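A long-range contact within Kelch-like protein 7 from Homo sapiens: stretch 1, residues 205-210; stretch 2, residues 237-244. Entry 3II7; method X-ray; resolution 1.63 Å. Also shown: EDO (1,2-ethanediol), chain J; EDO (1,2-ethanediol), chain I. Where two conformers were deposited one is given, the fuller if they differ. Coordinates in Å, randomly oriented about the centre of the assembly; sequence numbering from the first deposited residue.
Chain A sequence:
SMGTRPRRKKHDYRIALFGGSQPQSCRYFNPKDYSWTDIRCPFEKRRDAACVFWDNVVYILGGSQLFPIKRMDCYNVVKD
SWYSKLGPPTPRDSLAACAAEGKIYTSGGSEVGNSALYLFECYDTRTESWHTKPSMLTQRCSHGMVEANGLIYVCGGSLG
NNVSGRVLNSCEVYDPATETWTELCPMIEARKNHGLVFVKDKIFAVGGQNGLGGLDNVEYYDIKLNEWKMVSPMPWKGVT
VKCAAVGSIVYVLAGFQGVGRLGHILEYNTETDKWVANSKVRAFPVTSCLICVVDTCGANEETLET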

# COMPACT_ATOMS: atom_id res chain seq x y z
N ALA A 205 -9.09 -1.30 -6.74
CA ALA A 205 -9.16 -0.44 -5.61
C ALA A 205 -10.20 -1.04 -4.67
O ALA A 205 -11.38 -1.19 -5.04
N VAL A 206 -9.77 -1.33 -3.43
CA VAL A 206 -10.54 -2.15 -2.51
C VAL A 206 -10.89 -1.35 -1.27
O VAL A 206 -10.01 -0.97 -0.50
N GLY A 207 -12.16 -1.06 -1.11
CA GLY A 207 -12.63 -0.44 0.10
C GLY A 207 -12.02 0.91 0.36
O GLY A 207 -11.91 1.75 -0.55
N GLY A 208 -11.64 1.11 1.62
CA GLY A 208 -11.15 2.38 2.13
C GLY A 208 -12.30 3.19 2.70
O GLY A 208 -13.26 2.64 3.24
N GLN A 209 -12.17 4.50 2.60
CA GLN A 209 -13.15 5.45 3.15
C GLN A 209 -13.14 6.75 2.38
O GLN A 209 -12.20 7.07 1.67
N ASN A 210 -14.20 7.51 2.53
CA ASN A 210 -14.20 8.88 2.02
C ASN A 210 -14.88 9.82 2.97
O ASN A 210 -15.06 9.48 4.14
N LYS A 237 -17.71 -3.92 5.83
CA LYS A 237 -17.66 -2.47 5.55
C LYS A 237 -16.94 -1.76 6.68
O LYS A 237 -17.46 -1.66 7.78
N GLY A 238 -15.73 -1.29 6.39
CA GLY A 238 -14.93 -0.55 7.35
C GLY A 238 -14.31 0.68 6.68
O GLY A 238 -14.76 1.10 5.61
N VAL A 239 -13.27 1.22 7.29
CA VAL A 239 -12.68 2.48 6.81
C VAL A 239 -11.23 2.35 6.30
O VAL A 239 -10.75 3.22 5.57
N THR A 240 -10.52 1.29 6.70
CA THR A 240 -9.19 1.02 6.14
C THR A 240 -9.06 -0.46 5.79
O THR A 240 -9.71 -1.32 6.42
N VAL A 241 -8.26 -0.74 4.78
CA VAL A 241 -7.96 -2.13 4.47
C VAL A 241 -6.51 -2.32 4.17
O VAL A 241 -5.82 -1.45 3.68
N LYS A 242 -6.03 -3.49 4.57
CA LYS A 242 -4.65 -3.89 4.29
C LYS A 242 -4.77 -5.12 3.42
O LYS A 242 -5.24 -6.17 3.88
N CYS A 243 -4.37 -4.97 2.15
CA CYS A 243 -4.70 -5.86 1.04
C CYS A 243 -3.45 -6.24 0.25
O CYS A 243 -2.60 -5.35 0.04
N ALA A 244 -3.41 -7.44 -0.30
CA ALA A 244 -2.38 -7.83 -1.24
C ALA A 244 -2.87 -8.95 -2.12
O ALA A 244 -3.66 -9.78 -1.68

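No hydrogen bond joins these two stretches, although the CA atoms of Gly208 and Thr240 lie 4.7 Å apart. Carbonyls even crowd one another: Gly208 O sits 3.2 Å from Gly238 O, two acceptors with no proton to share. The one mildly favourable polar approach there is a CA-H...O contact, Gly208 CA to Val239 O at 3.6 Å.

The rule to read here is that, without cross-stretch hydrogen bonds, the contact relies on shape: Val206, Val241 and Cys243 turn inward, and glycine sits where the backbone demands it. Val206 points toward the second stretch in the t rotamer, and its CG1 meets Cys243 SG at 3.8 Å, an apolar pair; Cys243, rotamer m, points back toward it. Val241, also m, comes in toward the first stretch and sets CG2 3.1 Å from Val206 O, a short contact in the conformer given, one of two deposited. Gly207 and Gly208 both have positive phi. At Gly208 a CB would jam against the carbonyl O of the preceding residue, so the backbone shape itself calls for glycine.

At the other end, Gln209 points toward the second stretch with chi1 p and chi2 t, laying its aliphatic part over Val239: Gln209 CG is 3.4 Å from Val239 O, and OE1 is 3.8 Å from Val239 CB. Its NE2 also lies 3.4 Å from Val239 O, but the angle is too poor for a hydrogen bond, and NE2 is hydrogen-bonded elsewhere in the structure. Val239 itself, rotamer m, points sideways, while Thr240, rotamer p, points away, yet its CG2 still comes within 4.0 Å of Gln209 NE2.

Two ethanediols, probably from the crystallisation liquor, bind the second stretch. EDO of chain J accepts from Lys237 N at its O1 (2.9 Å) and donates from its O2 to Lys237 O (2.9 Å). EDO of chain I places O2 2.8 Å from Thr240 OG1, hydrogen-bonded to it, with a weak bond from Lys242 NZ at 3.3 Å to the same O2.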

# COMPACT_ATOMS: atom_id res chain seq x y z
CB ALA A 205 -9.55 0.98 -6.03
CB VAL A 206 -9.76 -3.44 -2.11
CG1 VAL A 206 -10.61 -4.33 -1.19
CG2 VAL A 206 -9.26 -4.20 -3.35
CB GLN A 209 -12.86 5.75 4.62
CG GLN A 209 -11.56 6.42 4.86
CD GLN A 209 -11.30 6.72 6.30
OE1 GLN A 209 -12.18 7.22 7.04
NE2 GLN A 209 -10.09 6.39 6.76
CB ASN A 210 -14.74 8.94 0.60
CG ASN A 210 -16.13 8.43 0.47
OD1 ASN A 210 -16.97 8.59 1.37
ND2 ASN A 210 -16.41 7.81 -0.67
CB LYS A 237 -19.07 -1.92 5.43
CG LYS A 237 -19.14 -0.50 4.98
CD LYS A 237 -20.51 -0.14 4.42
CE LYS A 237 -20.53 1.24 3.88
NZ LYS A 237 -21.92 1.61 3.37
CB VAL A 239 -12.78 3.60 7.87
CG1 VAL A 239 -14.27 3.97 8.12
CG2 VAL A 239 -12.05 3.22 9.20
CB THR A 240 -8.05 1.47 7.08
OG1 THR A 240 -7.90 0.52 8.15
CG2 THR A 240 -8.31 2.88 7.65
CB VAL A 241 -8.77 -2.71 3.32
CG1 VAL A 241 -10.24 -2.97 3.74
CG2 VAL A 241 -8.68 -1.81 2.13
CB LYS A 242 -3.89 -4.19 5.57
CG LYS A 242 -3.77 -2.99 6.49
CD LYS A 242 -2.92 -1.90 5.88
CE LYS A 242 -2.93 -0.65 6.74
NZ LYS A 242 -4.21 0.16 6.65
CB CYS A 243 -5.59 -5.07 0.03
SG CYS A 243 -7.23 -4.59 0.59
CB ALA A 244 -1.08 -8.29 -0.48
C1 EDO J . -19.27 -5.33 9.16
O1 EDO J . -19.58 -4.96 7.82
C2 EDO J . -18.42 -4.25 9.78
O2 EDO J . -19.10 -2.99 9.73
C1 EDO I . -5.67 2.47 11.57
O1 EDO I . -5.73 1.36 12.47
C2 EDO I . -6.31 2.10 10.25
O2 EDO I . -5.56 1.07 9.53